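Side-chain contacts in lipoteichoic acid primase (Listeria monocytogenes, PDB 4UOP), which belongs to the sulfatase family and has an extracellular catalytic domain that holds a magnesium ion: residues 48-53 with 363-368; 126-131 with 164-169; 310-315 with 381-386; 372-377 with 427-432. All blocks are in the same frame, centred on the assembly; numbering follows the deposited sequence.

Interaction 1: residues 48-53 with 363-368; sequences NPDYFG and ILNSSN
Two hydrogen bonds between the carboxamide of Asn365 and the backbone of Asp50 carry this contact. Asn365 OD1 accepts from Asp50 N at 2.7 Å, a somewhat bent bond (143° at the hydrogen), with the donor tilted from the carbonyl plane by 23°. The amide's other end gives the straighter bond: Asn365 ND2 donates to Asp50 O at 2.9 Å and 174°, and this oxygen lies almost exactly in the amide plane. With its CG anti to its own carbonyl carbon, Asn365 presents the amide to the turn, and the side chain behaves like a peptide group, reading both the N-H and the C=O of one residue. Asp50 O also receives Asn347 ND2 from helix 341-348, while Asn365 ND2 has a second acceptor in Asp362 OD2, so both members of the straighter bond are gripped twice.

A water extends the polar link, donating to Asp50 OD2 and to Leu364 O. That carboxylate oxygen also forms a salt bridge with Lys46.

Packing adds less. Pro49 CB rests against the amide, 3.5 Å from Asn365 ND2. The apolar pair is Tyr51 CD2 with Leu364 CB, 3.9 Å apart, the two side chains crossing at about a right angle. Leu364 O sits in the plane of the Tyr51 ring, at its edge. The ring's hydroxyl reaches away to Asn328 ND2.

Pro49 to Phe52 form a type II beta turn, with Tyr51 at its third position in positive phi. The arrangement is an asparagine side chain acting as a peptide mimic on the backbone of a type II turn, joining two surface loops beside helix 341-348.

Interaction 2: residues 126-131 with 164-169; sequences TNTQTY and DEFYPA
The short helical turn that sets Thr128 against Phe166 starts at the carbonyl oxygen Thr126 O, which two amides grip: Gln129 N and Thr130 N each donate to Thr126 O from 3.0 Å. Thr126 occupies the N-cap position, although its own side chain makes no capping bond.

Across the contact the decisive touch is apolar. The methyl CG2 of Thr128 stands over the centre of the Phe166 ring, 3.5 Å from its centroid and only 7° off the ring normal, a CH-pi contact with almost ideal placement. All six ring carbons lie at similar distances from the methyl; the nearest, Phe166 CD2, is 3.6 Å from Thr128 CG2. Thr128 CB adds a flank contact, at 3.8 Å from Phe166 CG. Phe166 CG points anti to its own backbone N (chi1 171°), which swings the ring beneath the methyl. The rotation of Thr128 is fixed from its other branch: OG1 hydrogen-bonds to Tyr161 O, satisfying the buried hydroxyl while CG2 faces the ring, and the adjoining Asn162 ND2 binds Thr128 O. Further along, Ala169 CB meets Tyr131 O at a looser 4.2 Å.

Gln129, whose side chain starts out away from the 164-169 segment, packs on Gln292 of the second subunit. The Thr128-Phe166 pair thus joins helix 127-130 to helix 163-169, the latter kinked at Pro168. Helix 107-117, which carries the magnesium ligand Thr108, lies against both: Ala109 touches Thr128, and Glu112 hydrogen-bonds Tyr167.

Interaction 3: residues 310-315 with 381-386; sequences EPADDY and SYFTNS
The ring of Phe383 meets Tyr315 through its edge: Tyr315 CD2 lies in the plane of the phenyl ring, 3.8 Å from Phe383 CZ. The Tyr315 ring carries Pro311 CG on one face, 3.8 Å above the plane and offset toward the rim. The two aromatic side chains cross at about a right angle.

Ala312 meets Phe383 obliquely, near CE1, with Ala312 CA 3.6 Å and Ala312 CB 3.7 Å from Phe383 CE1. Tyr315 CB lies 4.0 Å from Phe383 CE2. The phenyl tip is therefore wedged against the short, weakly bonded helix 312-315, between Ala312 and Tyr315; Phe383 CG lies anti to its carbonyl carbon (chi1 -56°), which directs the ring out from strand 381-383 toward the helix. Met388 of the neighbouring strand 387-390 touches both Ala312 and Phe383.

No hydrogen bond crosses between the segments, and the three touching residues are buried. The polar end of the tyrosine, Tyr315 OH, is satisfied outside the contact, by Thr376 OG1. What joins the two segments is apolar packing, which would be expected to impose less directional restraint than hydrogen bonds.

Interaction 4: residues 372-377 with 427-432; sequences PERYTM and YSDSYV
Arg374 and Asp429 reach for one another from opposite directions, and their charged groups meet end-on in nearly one plane, the guanidinium and carboxylate being only 4° apart. Two side-by-side bonds result: Arg374 NH1 donates to Asp429 OD1 and Arg374 NH2 to Asp429 OD2, each nitrogen 2.9 Å from its oxygen. Both oxygens use the syn lone pair, the side facing the other oxygen, and both bonds are fairly straight (166° and 160°). This is a bidentate salt bridge of the end-on kind, with both terminal nitrogens engaged and NE left to another partner.

The long arm is needed, because the nearest CA atoms across the segments, those of Arg374 and Asp429, stand 12.1 Å apart. CG of Arg374 sits between its backbone N and carbonyl carbon, and the chain bends at chi3 before the guanidinium presents its NH1-NH2 edge to the carboxylate.

Further partners fix the guanidinium: NE forms a salt bridge with Glu379 OE2, and NH1 also donates to Pro121 O. Two acids thus balance one buried positive charge, and both would be expected to stay deprotonated beside it. Pro226 of the second subunit touches the following Tyr375 and Thr376.

The bridge ties the chain around strand 371-373, an outermost strand of the antiparallel sheet, to the later part of helix 412-433, which also packs here through Leu425, against Arg374, and Ser421, against Pro372.

Interactions 2 and 3 are buried and apolar across their segments, one a methyl over an aromatic face, the other a phenyl ring packed against a short helix. Interaction 1 is a surface contact between loops, dominated by amide-backbone hydrogen bonds and a water, and interaction 4, partly buried, is ionic. Interactions 3 and 4 hold the same sheet: strands 381-383 and 371-373 are neighbours in it, and Phe383 CE2 packs on Glu373 OE2. Helix 412-433 connects interaction 4 to interaction 2, where Val432 CG1 meets Tyr131 CD2. Segment 363-368 of interaction 1 precedes strand 371-373 in the chain, and its Ser367 packs against Asn385 of interaction 3.

Interaction 1: residues 48-53 with 363-368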
loop_
_atom_site.group_PDB
_atom_site.type_symbol
_atom_site.label_atom_id
_atom_site.label_comp_id
_atom_site.label_asym_id
_atom_site.label_seq_id
_atom_site.Cartn_x
_atom_site.Cartn_y
_atom_site.Cartn_z
ATOM N N ASN B 48 -5.198 -19.264 33.891
ATOM C CA ASN B 48 -4.046 -19.533 34.737
ATOM C C ASN B 48 -2.928 -20.045 33.813
ATOM O O ASN B 48 -2.720 -21.252 33.689
ATOM C CB ASN B 48 -4.391 -20.569 35.811
ATOM C CG ASN B 48 -3.245 -20.810 36.784
ATOM O OD1 ASN B 48 -2.366 -19.960 36.952
ATOM N ND2 ASN B 48 -3.250 -21.977 37.437
ATOM N N PRO B 49 -2.236 -19.120 33.126
ATOM C CA PRO B 49 -1.338 -19.521 32.039
ATOM C C PRO B 49 -0.146 -20.372 32.442
ATOM O O PRO B 49 0.473 -20.145 33.484
ATOM C CB PRO B 49 -0.860 -18.186 31.461
ATOM C CG PRO B 49 -1.070 -17.194 32.543
ATOM C CD PRO B 49 -2.317 -17.656 33.240
ATOM N N ASP B 50 0.179 -21.325 31.586
ATOM C CA ASP B 50 1.410 -22.082 31.712
ATOM C C ASP B 50 2.600 -21.187 31.358
ATOM O O ASP B 50 2.448 -20.208 30.635
ATOM C CB ASP B 50 1.380 -23.281 30.783
ATOM C CG ASP B 50 0.257 -24.248 31.129
ATOM O OD1 ASP B 50 0.047 -24.498 32.331
ATOM O OD2 ASP B 50 -0.412 -24.732 30.202
ATOM N N TYR B 51 3.752 -21.531 31.918
ATOM C CA TYR B 51 5.029 -20.831 31.684
ATOM C C TYR B 51 5.060 -19.386 32.186
ATOM O O TYR B 51 5.972 -18.642 31.841
ATOM C CB TYR B 51 5.416 -20.869 30.191
ATOM C CG TYR B 51 5.204 -22.191 29.497
ATOM C CD1 TYR B 51 6.072 -23.260 29.702
ATOM C CD2 TYR B 51 4.150 -22.366 28.618
ATOM C CE1 TYR B 51 5.872 -24.477 29.062
ATOM C CE2 TYR B 51 3.947 -23.570 27.967
ATOM C CZ TYR B 51 4.809 -24.621 28.197
ATOM O OH TYR B 51 4.602 -25.808 27.552
ATOM N N PHE B 52 4.083 -18.976 32.996
ATOM C CA PHE B 52 4.045 -17.611 33.474
ATOM C C PHE B 52 5.235 -17.351 34.390
ATOM O O PHE B 52 5.417 -18.038 35.396
ATOM C CB PHE B 52 2.728 -17.302 34.199
ATOM C CG PHE B 52 2.652 -15.896 34.692
ATOM C CD1 PHE B 52 2.433 -14.851 33.807
ATOM C CD2 PHE B 52 2.854 -15.600 36.041
ATOM C CE1 PHE B 52 2.401 -13.546 34.247
ATOM C CE2 PHE B 52 2.811 -14.290 36.486
ATOM C CZ PHE B 52 2.587 -13.262 35.587
ATOM N N GLY B 53 6.086 -16.406 34.005
ATOM C CA GLY B 53 7.277 -16.111 34.788
ATOM C C GLY B 53 8.309 -17.221 34.790
ATOM O O GLY B 53 9.179 -17.247 35.645
ATOM N N ILE B 363 0.745 -17.338 22.385
ATOM C CA ILE B 363 0.608 -18.560 21.616
ATOM C C ILE B 363 0.912 -19.829 22.419
ATOM O O ILE B 363 0.554 -20.916 21.989
ATOM C CB ILE B 363 1.444 -18.537 20.323
ATOM C CG1 ILE B 363 2.928 -18.582 20.607
ATOM C CG2 ILE B 363 1.079 -17.312 19.478
ATOM C CD1 ILE B 363 3.733 -18.909 19.354
ATOM N N LEU B 364 1.560 -19.703 23.570
ATOM C CA LEU B 364 1.838 -20.885 24.390
ATOM C C LEU B 364 0.678 -21.229 25.329
ATOM O O LEU B 364 0.743 -22.227 26.050
ATOM C CB LEU B 364 3.127 -20.702 25.186
ATOM C CG LEU B 364 4.391 -20.435 24.354
ATOM C CD1 LEU B 364 5.584 -20.271 25.268
ATOM C CD2 LEU B 364 4.618 -21.542 23.353
ATOM N N ASN B 365 -0.367 -20.416 25.326
ATOM C CA ASN B 365 -1.528 -20.656 26.188
ATOM C C ASN B 365 -2.861 -20.634 25.461
ATOM O O ASN B 365 -3.910 -20.405 26.056
ATOM C CB ASN B 365 -1.511 -19.674 27.344
ATOM C CG ASN B 365 -0.568 -20.112 28.419
ATOM O OD1 ASN B 365 -0.810 -21.116 29.087
ATOM N ND2 ASN B 365 0.556 -19.417 28.550
ATOM N N SER B 366 -2.807 -20.920 24.181
ATOM C CA SER B 366 -4.007 -21.060 23.373
ATOM C C SER B 366 -3.760 -22.170 22.387
ATOM O O SER B 366 -2.618 -22.602 22.187
ATOM C CB SER B 366 -4.326 -19.743 22.668
ATOM O OG SER B 366 -3.232 -19.301 21.886
ATOM N N SER B 367 -4.830 -22.680 21.797
ATOM C CA SER B 367 -4.708 -23.749 20.818
ATOM C C SER B 367 -5.452 -23.479 19.531
ATOM O O SER B 367 -5.273 -24.235 18.585
ATOM C CB SER B 367 -5.168 -25.083 21.406
ATOM O OG SER B 367 -4.160 -25.604 22.255
ATOM N N ASN B 368 -6.244 -22.412 19.480
ATOM C CA ASN B 368 -7.073 -22.113 18.322
ATOM C C ASN B 368 -6.777 -20.722 17.762
ATOM O O ASN B 368 -7.649 -20.064 17.213
ATOM C CB ASN B 368 -8.573 -22.263 18.670
ATOM C CG ASN B 368 -9.007 -21.393 19.848
ATOM O OD1 ASN B 368 -8.181 -20.933 20.643
ATOM N ND2 ASN B 368 -10.319 -21.191 19.983
HETATM O O HOH W 1 -0.040 -24.373 27.585
#

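Interaction 2: residues 126-131 with 164-169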
loop_
_atom_site.group_PDB
_atom_site.type_symbol
_atom_site.label_atom_id
_atom_site.label_comp_id
_atom_site.label_asym_id
_atom_site.label_seq_id
_atom_site.Cartn_x
_atom_site.Cartn_y
_atom_site.Cartn_z
ATOM N N THR B 126 2.058 3.587 6.061
ATOM C CA THR B 126 3.196 3.005 6.778
ATOM C C THR B 126 3.112 3.554 8.199
ATOM O O THR B 126 3.340 4.747 8.429
ATOM C CB THR B 126 4.546 3.363 6.121
ATOM O OG1 THR B 126 4.619 2.731 4.841
ATOM C CG2 THR B 126 5.705 2.878 6.946
ATOM N N ASN B 127 2.764 2.693 9.148
ATOM C CA ASN B 127 2.461 3.146 10.503
ATOM C C ASN B 127 3.643 3.795 11.196
ATOM O O ASN B 127 3.457 4.716 11.988
ATOM C CB ASN B 127 1.868 2.009 11.358
ATOM C CG ASN B 127 0.395 1.783 11.076
ATOM O OD1 ASN B 127 -0.233 2.549 10.342
ATOM N ND2 ASN B 127 -0.158 0.732 11.636
ATOM N N THR B 128 4.859 3.330 10.900
ATOM C CA THR B 128 6.027 3.912 11.541
ATOM C C THR B 128 6.206 5.370 11.100
ATOM O O THR B 128 6.761 6.163 11.843
ATOM C CB THR B 128 7.323 3.104 11.286
ATOM O OG1 THR B 128 7.608 3.052 9.888
ATOM C CG2 THR B 128 7.184 1.690 11.843
ATOM N N GLN B 129 5.732 5.700 9.899
ATOM C CA GLN B 129 5.752 7.080 9.394
ATOM C C GLN B 129 4.601 7.868 9.992
ATOM O O GLN B 129 4.806 8.865 10.663
ATOM C CB GLN B 129 5.611 7.103 7.873
ATOM C CG GLN B 129 6.820 6.551 7.134
ATOM C CD GLN B 129 7.870 7.604 6.834
ATOM O OE1 GLN B 129 7.786 8.753 7.294
ATOM N NE2 GLN B 129 8.867 7.218 6.049
ATOM N N THR B 130 3.392 7.397 9.750
ATOM C CA THR B 130 2.181 8.132 10.117
ATOM C C THR B 130 2.002 8.323 11.620
ATOM O O THR B 130 1.452 9.347 12.051
ATOM C CB THR B 130 0.946 7.433 9.532
ATOM O OG1 THR B 130 1.127 7.291 8.120
ATOM C CG2 THR B 130 -0.341 8.230 9.803
ATOM N N TYR B 131 2.452 7.361 12.426
ATOM C CA TYR B 131 2.199 7.424 13.870
ATOM C C TYR B 131 3.460 7.576 14.718
ATOM O O TYR B 131 3.434 7.395 15.941
ATOM C CB TYR B 131 1.375 6.212 14.292
ATOM C CG TYR B 131 0.041 6.164 13.597
ATOM C CD1 TYR B 131 -0.964 7.069 13.927
ATOM C CD2 TYR B 131 -0.210 5.244 12.577
ATOM C CE1 TYR B 131 -2.183 7.044 13.286
ATOM C CE2 TYR B 131 -1.435 5.211 11.932
ATOM C CZ TYR B 131 -2.420 6.110 12.295
ATOM O OH TYR B 131 -3.635 6.082 11.663
ATOM N N ASP B 164 13.846 6.973 13.430
ATOM C CA ASP B 164 14.343 7.939 14.417
ATOM C C ASP B 164 13.226 8.664 15.186
ATOM O O ASP B 164 13.465 9.166 16.278
ATOM C CB ASP B 164 15.345 8.927 13.800
ATOM C CG ASP B 164 14.796 9.696 12.620
ATOM O OD1 ASP B 164 13.583 9.602 12.312
ATOM O OD2 ASP B 164 15.612 10.409 11.987
ATOM N N GLU B 165 12.012 8.689 14.638
ATOM C CA GLU B 165 10.811 9.095 15.405
ATOM C C GLU B 165 10.022 7.918 15.983
ATOM O O GLU B 165 9.461 8.003 17.082
ATOM C CB GLU B 165 9.879 9.916 14.514
ATOM C CG GLU B 165 10.515 11.171 13.940
ATOM C CD GLU B 165 10.948 12.155 15.014
ATOM O OE1 GLU B 165 10.277 12.227 16.075
ATOM O OE2 GLU B 165 11.959 12.863 14.797
ATOM N N PHE B 166 9.939 6.830 15.230
ATOM C CA PHE B 166 9.178 5.657 15.654
ATOM C C PHE B 166 9.744 5.010 16.918
ATOM O O PHE B 166 8.996 4.610 17.802
ATOM C CB PHE B 166 9.105 4.651 14.505
ATOM C CG PHE B 166 8.546 3.321 14.882
ATOM C CD1 PHE B 166 7.253 3.210 15.387
ATOM C CD2 PHE B 166 9.310 2.172 14.739
ATOM C CE1 PHE B 166 6.739 1.973 15.728
ATOM C CE2 PHE B 166 8.793 0.936 15.077
ATOM C CZ PHE B 166 7.509 0.841 15.576
ATOM N N TYR B 167 11.060 4.903 17.002
ATOM C CA TYR B 167 11.659 4.224 18.136
ATOM C C TYR B 167 11.376 4.944 19.478
ATOM O O TYR B 167 11.005 4.279 20.447
ATOM C CB TYR B 167 13.138 3.932 17.892
ATOM C CG TYR B 167 13.422 2.874 16.836
ATOM C CD1 TYR B 167 12.514 1.856 16.537
ATOM C CD2 TYR B 167 14.633 2.865 16.162
ATOM C CE1 TYR B 167 12.807 0.883 15.592
ATOM C CE2 TYR B 167 14.924 1.909 15.222
ATOM C CZ TYR B 167 14.004 0.921 14.939
ATOM O OH TYR B 167 14.303 -0.036 14.001
ATOM N N PRO B 168 11.506 6.287 19.522
ATOM C CA PRO B 168 11.017 7.086 20.664
ATOM C C PRO B 168 9.516 6.966 20.904
ATOM O O PRO B 168 9.092 6.890 22.055
ATOM C CB PRO B 168 11.348 8.530 20.258
ATOM C CG PRO B 168 12.472 8.417 19.304
ATOM C CD PRO B 168 12.336 7.096 18.611
ATOM N N ALA B 169 8.724 6.939 19.830
ATOM C CA ALA B 169 7.285 6.779 19.945
ATOM C C ALA B 169 6.898 5.515 20.699
ATOM O O ALA B 169 5.946 5.532 21.482
ATOM C CB ALA B 169 6.622 6.794 18.570
#

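Interaction 3: residues 310-315 with 381-386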
loop_
_atom_site.group_PDB
_atom_site.type_symbol
_atom_site.label_atom_id
_atom_site.label_comp_id
_atom_site.label_asym_id
_atom_site.label_seq_id
_atom_site.Cartn_x
_atom_site.Cartn_y
_atom_site.Cartn_z
ATOM N N GLU B 310 -1.727 -21.137 -1.183
ATOM C CA GLU B 310 -0.946 -19.916 -1.327
ATOM C C GLU B 310 -1.847 -18.703 -1.109
ATOM O O GLU B 310 -3.022 -18.724 -1.467
ATOM C CB GLU B 310 -0.185 -19.859 -2.667
ATOM C CG GLU B 310 0.945 -20.892 -2.809
ATOM C CD GLU B 310 2.301 -20.545 -2.142
ATOM O OE1 GLU B 310 2.405 -19.726 -1.166
ATOM O OE2 GLU B 310 3.315 -21.140 -2.614
ATOM N N PRO B 311 -1.303 -17.640 -0.495
ATOM C CA PRO B 311 0.121 -17.470 -0.172
ATOM C C PRO B 311 0.563 -18.017 1.186
ATOM O O PRO B 311 1.653 -17.667 1.652
ATOM C CB PRO B 311 0.284 -15.962 -0.214
ATOM C CG PRO B 311 -1.009 -15.472 0.334
ATOM C CD PRO B 311 -2.059 -16.413 -0.201
ATOM N N ALA B 312 -0.254 -18.879 1.798
ATOM C CA ALA B 312 0.028 -19.406 3.113
ATOM C C ALA B 312 1.421 -19.994 3.213
ATOM O O ALA B 312 2.141 -19.696 4.165
ATOM C CB ALA B 312 -1.009 -20.456 3.519
ATOM N N ASP B 313 1.820 -20.817 2.251
ATOM C CA ASP B 313 3.099 -21.495 2.392
ATOM C C ASP B 313 4.257 -20.508 2.467
ATOM O O ASP B 313 5.104 -20.655 3.327
ATOM C CB ASP B 313 3.390 -22.487 1.280
ATOM C CG ASP B 313 4.501 -23.449 1.663
ATOM O OD1 ASP B 313 4.460 -24.011 2.788
ATOM O OD2 ASP B 313 5.439 -23.636 0.858
ATOM N N ASP B 314 4.287 -19.524 1.563
ATOM C CA ASP B 314 5.362 -18.521 1.533
ATOM C C ASP B 314 5.335 -17.558 2.700
ATOM O O ASP B 314 6.372 -17.077 3.129
ATOM C CB ASP B 314 5.307 -17.692 0.242
ATOM C CG ASP B 314 5.823 -18.452 -0.976
ATOM O OD1 ASP B 314 6.533 -19.464 -0.832
ATOM O OD2 ASP B 314 5.541 -17.988 -2.085
ATOM N N TYR B 315 4.154 -17.307 3.253
ATOM C CA TYR B 315 4.047 -16.361 4.351
ATOM C C TYR B 315 4.582 -16.911 5.674
ATOM O O TYR B 315 4.676 -16.188 6.651
ATOM C CB TYR B 315 2.596 -15.895 4.502
ATOM C CG TYR B 315 2.189 -14.799 3.542
ATOM C CD1 TYR B 315 2.753 -14.701 2.279
ATOM C CD2 TYR B 315 1.205 -13.887 3.880
ATOM C CE1 TYR B 315 2.365 -13.714 1.385
ATOM C CE2 TYR B 315 0.799 -12.903 2.990
ATOM C CZ TYR B 315 1.383 -12.826 1.741
ATOM O OH TYR B 315 1.003 -11.869 0.828
ATOM N N SER B 381 -9.226 -12.016 5.240
ATOM C CA SER B 381 -8.382 -13.168 5.019
ATOM C C SER B 381 -7.685 -13.551 6.314
ATOM O O SER B 381 -7.288 -12.672 7.079
ATOM C CB SER B 381 -7.300 -12.848 3.989
ATOM O OG SER B 381 -7.835 -12.535 2.734
ATOM N N TYR B 382 -7.497 -14.853 6.542
ATOM C CA TYR B 382 -6.777 -15.322 7.732
ATOM C C TYR B 382 -6.209 -16.732 7.579
ATOM O O TYR B 382 -6.691 -17.530 6.755
ATOM C CB TYR B 382 -7.677 -15.254 8.973
ATOM C CG TYR B 382 -8.881 -16.140 8.888
ATOM C CD1 TYR B 382 -8.808 -17.467 9.255
ATOM C CD2 TYR B 382 -10.105 -15.653 8.424
ATOM C CE1 TYR B 382 -9.907 -18.297 9.170
ATOM C CE2 TYR B 382 -11.214 -16.481 8.331
ATOM C CZ TYR B 382 -11.109 -17.798 8.716
ATOM O OH TYR B 382 -12.186 -18.644 8.634
ATOM N N PHE B 383 -5.205 -17.029 8.397
ATOM C CA PHE B 383 -4.597 -18.357 8.486
ATOM C C PHE B 383 -4.898 -19.001 9.834
ATOM O O PHE B 383 -4.734 -18.356 10.856
ATOM C CB PHE B 383 -3.076 -18.276 8.391
ATOM C CG PHE B 383 -2.557 -17.586 7.169
ATOM C CD1 PHE B 383 -2.980 -17.951 5.912
ATOM C CD2 PHE B 383 -1.573 -16.615 7.281
ATOM C CE1 PHE B 383 -2.463 -17.328 4.779
ATOM C CE2 PHE B 383 -1.047 -15.995 6.164
ATOM C CZ PHE B 383 -1.497 -16.346 4.907
ATOM N N THR B 384 -5.315 -20.272 9.840
ATOM C CA THR B 384 -5.441 -21.040 11.084
ATOM C C THR B 384 -4.365 -22.116 11.130
ATOM O O THR B 384 -3.480 -22.135 10.272
ATOM C CB THR B 384 -6.838 -21.678 11.250
ATOM O OG1 THR B 384 -6.927 -22.870 10.466
ATOM C CG2 THR B 384 -7.927 -20.711 10.862
ATOM N N ASN B 385 -4.439 -23.026 12.097
ATOM C CA ASN B 385 -3.529 -24.173 12.098
ATOM C C ASN B 385 -3.846 -25.281 11.081
ATOM O O ASN B 385 -3.037 -26.189 10.895
ATOM C CB ASN B 385 -3.399 -24.795 13.497
ATOM C CG ASN B 385 -4.714 -25.330 14.041
ATOM O OD1 ASN B 385 -5.560 -25.809 13.306
ATOM N ND2 ASN B 385 -4.882 -25.241 15.348
ATOM N N SER B 386 -4.985 -25.196 10.406
ATOM C CA SER B 386 -5.340 -26.212 9.427
ATOM C C SER B 386 -5.851 -25.696 8.092
ATOM O O SER B 386 -5.955 -26.478 7.149
ATOM C CB SER B 386 -6.383 -27.147 10.039
ATOM O OG SER B 386 -7.599 -26.449 10.215
#

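Interaction 4: residues 372-377 with 427-432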
loop_
_atom_site.group_PDB
_atom_site.type_symbol
_atom_site.label_atom_id
_atom_site.label_comp_id
_atom_site.label_asym_id
_atom_site.label_seq_id
_atom_site.Cartn_x
_atom_site.Cartn_y
_atom_site.Cartn_z
ATOM N N PRO B 372 -5.087 -12.901 11.068
ATOM C CA PRO B 372 -5.607 -12.057 9.998
ATOM C C PRO B 372 -4.499 -11.480 9.110
ATOM O O PRO B 372 -3.425 -11.147 9.615
ATOM C CB PRO B 372 -6.319 -10.935 10.755
ATOM C CG PRO B 372 -6.672 -11.541 12.064
ATOM C CD PRO B 372 -5.503 -12.407 12.394
ATOM N N GLU B 373 -4.784 -11.339 7.813
ATOM C CA GLU B 373 -3.845 -10.751 6.862
ATOM C C GLU B 373 -4.518 -9.654 6.068
ATOM O O GLU B 373 -5.732 -9.649 5.928
ATOM C CB GLU B 373 -3.322 -11.831 5.921
ATOM C CG GLU B 373 -2.543 -12.930 6.630
ATOM C CD GLU B 373 -1.163 -12.506 7.087
ATOM O OE1 GLU B 373 -0.672 -11.444 6.662
ATOM O OE2 GLU B 373 -0.555 -13.247 7.880
ATOM N N ARG B 374 -3.725 -8.717 5.552
ATOM C CA ARG B 374 -4.264 -7.642 4.732
ATOM C C ARG B 374 -3.259 -7.168 3.694
ATOM O O ARG B 374 -2.140 -7.679 3.618
ATOM C CB ARG B 374 -4.697 -6.469 5.621
ATOM C CG ARG B 374 -3.538 -5.627 6.145
ATOM C CD ARG B 374 -3.909 -4.761 7.345
ATOM N NE ARG B 374 -5.204 -4.092 7.198
ATOM C CZ ARG B 374 -5.686 -3.203 8.065
ATOM N NH1 ARG B 374 -4.981 -2.823 9.129
ATOM N NH2 ARG B 374 -6.882 -2.677 7.850
ATOM N N TYR B 375 -3.694 -6.204 2.887
ATOM C CA TYR B 375 -2.854 -5.521 1.896
ATOM C C TYR B 375 -2.552 -6.362 0.674
ATOM O O TYR B 375 -2.950 -6.003 -0.422
ATOM C CB TYR B 375 -1.570 -4.994 2.498
ATOM C CG TYR B 375 -0.815 -4.098 1.556
ATOM C CD1 TYR B 375 -1.349 -2.877 1.160
ATOM C CD2 TYR B 375 0.411 -4.484 1.038
ATOM C CE1 TYR B 375 -0.657 -2.042 0.302
ATOM C CE2 TYR B 375 1.113 -3.655 0.177
ATOM C CZ TYR B 375 0.568 -2.447 -0.192
ATOM O OH TYR B 375 1.236 -1.619 -1.052
ATOM N N THR B 376 -1.838 -7.466 0.849
ATOM C CA THR B 376 -1.600 -8.405 -0.232
ATOM C C THR B 376 -2.719 -9.448 -0.315
ATOM O O THR B 376 -2.786 -10.215 -1.271
ATOM C CB THR B 376 -0.252 -9.125 -0.053
ATOM O OG1 THR B 376 -0.220 -9.767 1.223
ATOM C CG2 THR B 376 0.900 -8.150 -0.137
ATOM N N MET B 377 -3.586 -9.476 0.699
ATOM C CA MET B 377 -4.802 -10.288 0.687
ATOM C C MET B 377 -5.952 -9.385 1.089
ATOM O O MET B 377 -5.742 -8.432 1.830
ATOM C CB MET B 377 -4.700 -11.437 1.697
ATOM C CG MET B 377 -3.477 -12.306 1.494
ATOM S SD MET B 377 -3.422 -13.700 2.638
ATOM C CE MET B 377 -4.765 -14.713 2.038
ATOM N N TYR B 427 -10.922 -2.177 14.473
ATOM C CA TYR B 427 -10.599 -1.758 15.828
ATOM C C TYR B 427 -9.128 -1.363 15.981
ATOM O O TYR B 427 -8.825 -0.343 16.577
ATOM C CB TYR B 427 -10.951 -2.848 16.830
ATOM C CG TYR B 427 -12.380 -2.777 17.333
ATOM C CD1 TYR B 427 -13.453 -2.717 16.448
ATOM C CD2 TYR B 427 -12.654 -2.780 18.701
ATOM C CE1 TYR B 427 -14.766 -2.652 16.910
ATOM C CE2 TYR B 427 -13.961 -2.726 19.172
ATOM C CZ TYR B 427 -15.015 -2.661 18.274
ATOM O OH TYR B 427 -16.312 -2.604 18.750
ATOM N N SER B 428 -8.222 -2.170 15.437
ATOM C CA SER B 428 -6.800 -1.840 15.491
ATOM C C SER B 428 -6.530 -0.507 14.793
ATOM O O SER B 428 -5.838 0.351 15.351
ATOM C CB SER B 428 -5.939 -2.961 14.881
ATOM O OG SER B 428 -4.557 -2.625 14.937
ATOM N N ASP B 429 -7.077 -0.318 13.593
ATOM C CA ASP B 429 -6.877 0.950 12.871
ATOM C C ASP B 429 -7.417 2.131 13.688
ATOM O O ASP B 429 -6.771 3.171 13.790
ATOM C CB ASP B 429 -7.534 0.925 11.487
ATOM C CG ASP B 429 -6.872 -0.068 10.522
ATOM O OD1 ASP B 429 -5.761 -0.576 10.809
ATOM O OD2 ASP B 429 -7.488 -0.368 9.479
ATOM N N SER B 430 -8.594 1.960 14.278
ATOM C CA SER B 430 -9.212 3.040 15.069
ATOM C C SER B 430 -8.416 3.332 16.338
ATOM O O SER B 430 -8.161 4.493 16.684
ATOM C CB SER B 430 -10.663 2.672 15.410
ATOM O OG SER B 430 -11.191 3.544 16.392
ATOM N N TYR B 431 -8.024 2.271 17.029
ATOM C CA TYR B 431 -7.226 2.397 18.242
ATOM C C TYR B 431 -5.913 3.141 17.986
ATOM O O TYR B 431 -5.543 4.063 18.728
ATOM C CB TYR B 431 -6.962 1.005 18.815
ATOM C CG TYR B 431 -5.887 0.966 19.853
ATOM C CD1 TYR B 431 -6.101 1.480 21.131
ATOM C CD2 TYR B 431 -4.639 0.434 19.560
ATOM C CE1 TYR B 431 -5.096 1.455 22.085
ATOM C CE2 TYR B 431 -3.638 0.401 20.508
ATOM C CZ TYR B 431 -3.874 0.909 21.771
ATOM O OH TYR B 431 -2.860 0.871 22.697
ATOM N N VAL B 432 -5.205 2.739 16.939
ATOM C CA VAL B 432 -3.919 3.353 16.610
ATOM C C VAL B 432 -4.118 4.809 16.209
ATOM O O VAL B 432 -3.339 5.681 16.592
ATOM C CB VAL B 432 -3.199 2.603 15.468
ATOM C CG1 VAL B 432 -1.995 3.391 14.982
ATOM C CG2 VAL B 432 -2.768 1.210 15.917
#